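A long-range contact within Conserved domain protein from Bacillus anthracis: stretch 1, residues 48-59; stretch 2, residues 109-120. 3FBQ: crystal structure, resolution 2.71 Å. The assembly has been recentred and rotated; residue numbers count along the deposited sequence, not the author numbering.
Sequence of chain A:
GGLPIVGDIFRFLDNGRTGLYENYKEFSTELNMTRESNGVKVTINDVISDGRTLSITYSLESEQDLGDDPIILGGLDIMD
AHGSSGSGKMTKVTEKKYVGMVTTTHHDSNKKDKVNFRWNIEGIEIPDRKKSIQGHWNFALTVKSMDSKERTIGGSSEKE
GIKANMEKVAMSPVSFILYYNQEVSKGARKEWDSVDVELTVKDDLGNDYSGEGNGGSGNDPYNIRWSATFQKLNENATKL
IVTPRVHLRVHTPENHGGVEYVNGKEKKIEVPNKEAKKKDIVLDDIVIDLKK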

# COMPACT_ATOMS: atom_id res chain seq x y z
N ILE A 48 5.32 21.49 8.97
CA ILE A 48 4.51 22.36 9.84
C ILE A 48 3.32 21.60 10.42
O ILE A 48 2.79 20.68 9.82
CB ILE A 48 3.92 23.52 9.05
CG1 ILE A 48 3.55 24.72 9.99
CG2 ILE A 48 2.71 23.05 8.15
CD1 ILE A 48 3.08 25.96 9.26
N SER A 49 2.86 22.02 11.58
CA SER A 49 1.85 21.29 12.34
C SER A 49 1.05 22.28 13.16
O SER A 49 1.59 23.08 13.99
CB SER A 49 2.51 20.30 13.28
OG SER A 49 1.60 19.95 14.28
N ASP A 50 -0.24 22.24 12.86
CA ASP A 50 -1.32 23.04 13.46
C ASP A 50 -1.32 22.78 14.94
O ASP A 50 -1.90 23.53 15.66
CB ASP A 50 -2.70 22.45 12.98
CG ASP A 50 -3.47 23.37 12.11
OD1 ASP A 50 -3.16 24.57 12.15
OD2 ASP A 50 -4.43 22.95 11.39
N GLY A 51 -0.79 21.65 15.38
CA GLY A 51 -1.36 21.05 16.59
C GLY A 51 -2.49 20.10 16.21
O GLY A 51 -2.72 19.06 16.88
N ARG A 52 -3.19 20.43 15.13
CA ARG A 52 -4.29 19.59 14.73
C ARG A 52 -3.88 18.79 13.53
O ARG A 52 -4.15 17.59 13.45
CB ARG A 52 -5.56 20.40 14.41
CG ARG A 52 -6.72 19.59 13.76
CD ARG A 52 -7.18 18.27 14.48
NE ARG A 52 -7.37 18.49 15.92
CZ ARG A 52 -7.61 17.53 16.82
NH1 ARG A 52 -7.75 17.83 18.09
NH2 ARG A 52 -7.74 16.26 16.48
N THR A 53 -3.28 19.48 12.56
CA THR A 53 -2.98 18.86 11.29
C THR A 53 -1.48 19.04 10.93
O THR A 53 -0.84 20.03 11.35
CB THR A 53 -4.07 19.12 10.16
OG1 THR A 53 -3.41 19.39 8.94
CG2 THR A 53 -5.03 20.25 10.42
N LEU A 54 -0.89 18.06 10.26
CA LEU A 54 0.52 18.11 9.93
C LEU A 54 0.61 18.14 8.42
O LEU A 54 -0.03 17.34 7.74
CB LEU A 54 1.19 16.88 10.46
CG LEU A 54 2.55 16.56 9.85
CD1 LEU A 54 3.73 17.38 10.44
CD2 LEU A 54 2.79 15.02 9.98
N SER A 55 1.32 19.12 7.89
CA SER A 55 1.36 19.27 6.47
C SER A 55 2.80 19.26 6.12
O SER A 55 3.66 19.81 6.83
CB SER A 55 0.65 20.51 5.93
OG SER A 55 -0.37 20.97 6.83
N ILE A 56 3.05 18.58 5.02
CA ILE A 56 4.37 18.27 4.58
C ILE A 56 4.47 18.50 3.08
O ILE A 56 3.51 18.25 2.32
CB ILE A 56 4.61 16.83 4.95
CG1 ILE A 56 5.61 16.81 6.04
CG2 ILE A 56 4.80 15.82 3.71
CD1 ILE A 56 5.89 15.42 6.37
N THR A 57 5.66 18.92 2.68
CA THR A 57 5.92 19.33 1.33
C THR A 57 7.08 18.48 0.84
O THR A 57 8.01 18.16 1.62
CB THR A 57 6.18 20.83 1.41
OG1 THR A 57 4.97 21.51 1.00
CG2 THR A 57 7.27 21.25 0.58
N TYR A 58 7.04 18.03 -0.41
CA TYR A 58 8.10 17.16 -0.84
C TYR A 58 8.38 17.29 -2.30
O TYR A 58 7.56 17.82 -3.05
CB TYR A 58 7.75 15.69 -0.54
CG TYR A 58 6.57 15.21 -1.34
CD1 TYR A 58 5.25 15.29 -0.82
CD2 TYR A 58 6.75 14.72 -2.64
CE1 TYR A 58 4.20 14.89 -1.54
CE2 TYR A 58 5.67 14.31 -3.40
CZ TYR A 58 4.40 14.38 -2.83
OH TYR A 58 3.35 13.97 -3.60
N SER A 59 9.54 16.78 -2.70
CA SER A 59 9.87 16.58 -4.11
C SER A 59 10.11 15.15 -4.42
O SER A 59 10.42 14.35 -3.56
CB SER A 59 11.12 17.35 -4.48
OG SER A 59 11.11 18.49 -3.65
N SER A 109 -8.70 14.00 20.82
CA SER A 109 -9.39 15.13 21.48
C SER A 109 -8.57 16.42 21.68
O SER A 109 -9.01 17.47 21.30
CB SER A 109 -9.86 14.68 22.83
OG SER A 109 -11.06 15.31 23.06
N ASN A 110 -7.41 16.33 22.28
CA ASN A 110 -6.53 17.50 22.35
C ASN A 110 -5.48 17.52 21.25
O ASN A 110 -5.04 16.46 20.72
CB ASN A 110 -5.79 17.57 23.68
CG ASN A 110 -6.64 17.08 24.83
OD1 ASN A 110 -7.78 17.54 25.01
ND2 ASN A 110 -6.09 16.11 25.62
N LYS A 111 -5.03 18.72 20.94
CA LYS A 111 -4.01 18.89 19.98
C LYS A 111 -2.68 18.36 20.56
O LYS A 111 -2.59 18.11 21.75
CB LYS A 111 -3.98 20.33 19.42
CG LYS A 111 -3.73 21.43 20.41
CD LYS A 111 -4.02 22.85 19.84
CE LYS A 111 -3.87 23.87 20.94
NZ LYS A 111 -3.29 25.14 20.49
N LYS A 112 -1.71 18.10 19.70
CA LYS A 112 -0.46 17.51 20.10
C LYS A 112 0.58 18.61 20.01
O LYS A 112 0.66 19.31 18.97
CB LYS A 112 -0.10 16.39 19.13
CG LYS A 112 -0.97 15.19 19.22
CD LYS A 112 -0.49 14.19 18.19
CE LYS A 112 -1.18 12.86 18.31
NZ LYS A 112 -1.02 12.44 19.73
N ASP A 113 1.35 18.80 21.07
CA ASP A 113 2.44 19.78 20.99
C ASP A 113 3.58 19.27 20.10
O ASP A 113 4.09 20.00 19.27
CB ASP A 113 2.93 20.19 22.38
CG ASP A 113 1.80 20.81 23.23
OD1 ASP A 113 0.76 21.28 22.70
OD2 ASP A 113 1.97 20.87 24.47
N LYS A 114 3.94 18.01 20.26
CA LYS A 114 4.89 17.35 19.37
C LYS A 114 4.12 16.30 18.57
O LYS A 114 3.37 15.55 19.13
CB LYS A 114 6.06 16.74 20.19
CG LYS A 114 7.07 17.83 20.63
CD LYS A 114 7.92 17.46 21.87
CE LYS A 114 8.84 18.66 22.32
NZ LYS A 114 9.72 18.45 23.58
N VAL A 115 4.26 16.29 17.25
CA VAL A 115 3.69 15.22 16.42
C VAL A 115 4.83 14.34 15.95
O VAL A 115 5.67 14.81 15.21
CB VAL A 115 2.99 15.75 15.13
CG1 VAL A 115 2.50 14.57 14.25
CG2 VAL A 115 1.84 16.65 15.44
N ASN A 116 4.84 13.08 16.35
CA ASN A 116 5.77 12.10 15.81
C ASN A 116 5.17 11.44 14.60
O ASN A 116 4.09 10.84 14.66
CB ASN A 116 6.09 11.05 16.86
CG ASN A 116 6.40 11.69 18.22
OD1 ASN A 116 7.43 12.37 18.38
ND2 ASN A 116 5.51 11.48 19.23
N PHE A 117 5.82 11.51 13.47
CA PHE A 117 5.18 10.82 12.35
C PHE A 117 6.15 9.96 11.56
O PHE A 117 7.35 10.13 11.75
CB PHE A 117 4.49 11.84 11.46
CG PHE A 117 5.43 12.77 10.85
CD1 PHE A 117 5.95 12.50 9.60
CD2 PHE A 117 5.89 13.89 11.57
CE1 PHE A 117 6.86 13.37 9.01
CE2 PHE A 117 6.83 14.80 10.99
CZ PHE A 117 7.29 14.54 9.69
N ARG A 118 5.64 9.04 10.72
CA ARG A 118 6.54 8.32 9.81
C ARG A 118 5.96 8.39 8.46
O ARG A 118 4.76 8.08 8.24
CB ARG A 118 6.83 6.84 10.18
CG ARG A 118 6.83 6.59 11.70
CD ARG A 118 7.97 5.78 12.34
NE ARG A 118 7.96 4.36 11.97
CZ ARG A 118 8.69 3.37 12.54
NH1 ARG A 118 9.52 3.60 13.57
NH2 ARG A 118 8.58 2.12 12.06
N TRP A 119 6.80 8.80 7.53
CA TRP A 119 6.43 8.75 6.12
C TRP A 119 7.09 7.54 5.46
O TRP A 119 8.29 7.51 5.26
CB TRP A 119 6.81 10.06 5.41
CG TRP A 119 6.10 10.23 4.13
CD1 TRP A 119 4.89 9.70 3.80
CD2 TRP A 119 6.55 10.97 3.00
NE1 TRP A 119 4.54 10.07 2.52
CE2 TRP A 119 5.55 10.84 1.99
CE3 TRP A 119 7.70 11.74 2.72
CZ2 TRP A 119 5.65 11.45 0.75
CZ3 TRP A 119 7.79 12.38 1.50
CH2 TRP A 119 6.78 12.22 0.51
N ASN A 120 6.30 6.53 5.16
CA ASN A 120 6.87 5.25 4.72
C ASN A 120 6.42 4.95 3.30
O ASN A 120 5.23 4.59 3.09
CB ASN A 120 6.49 4.05 5.66
CG ASN A 120 7.00 4.22 7.12
OD1 ASN A 120 8.12 4.70 7.37
ND2 ASN A 120 6.18 3.82 8.07

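The two strands, 53-59 and 114-120, pack face to face rather than edge to edge: their axes come no closer than 9.3 Å and cross at -54°, so side chains, not backbone, fill the space between them. Alternation sets the rule. L54, I56 and Y58 point toward the other stretch, as do V115, F117 and W119, while T53, T57 and N116 point away.

The apolar pairs follow this order. L54 CD2 lies over the face of the F117 ring, 3.9 Å from its centroid, a CH-pi contact that sets a methyl against the pi cloud. I56 CD1 reaches F117 CE1 at 3.5 Å, so one ring serves two aliphatic neighbours. Farther along, W119 CH2 sits over a face of the Y58 ring, 3.5 Å from Y58 CG; the ring planes meet obliquely at 49°.

Between the stretches, backbone bonding is confined to the loop segments before the two strands, where the two stretches close to 4.8 Å between G51 CA and K111 CA. There K112 N donates to G51 O at 3.1 Å, nearly straight at 162°, and G51 CA approaches K112 O at 3.6 Å in a CA-H...O contact. Glycine suits this site twice over: its phi/psi of 89/-32 would jam a CB against the preceding carbonyl, and that CB would also crowd K111 CD at 3.2 Å.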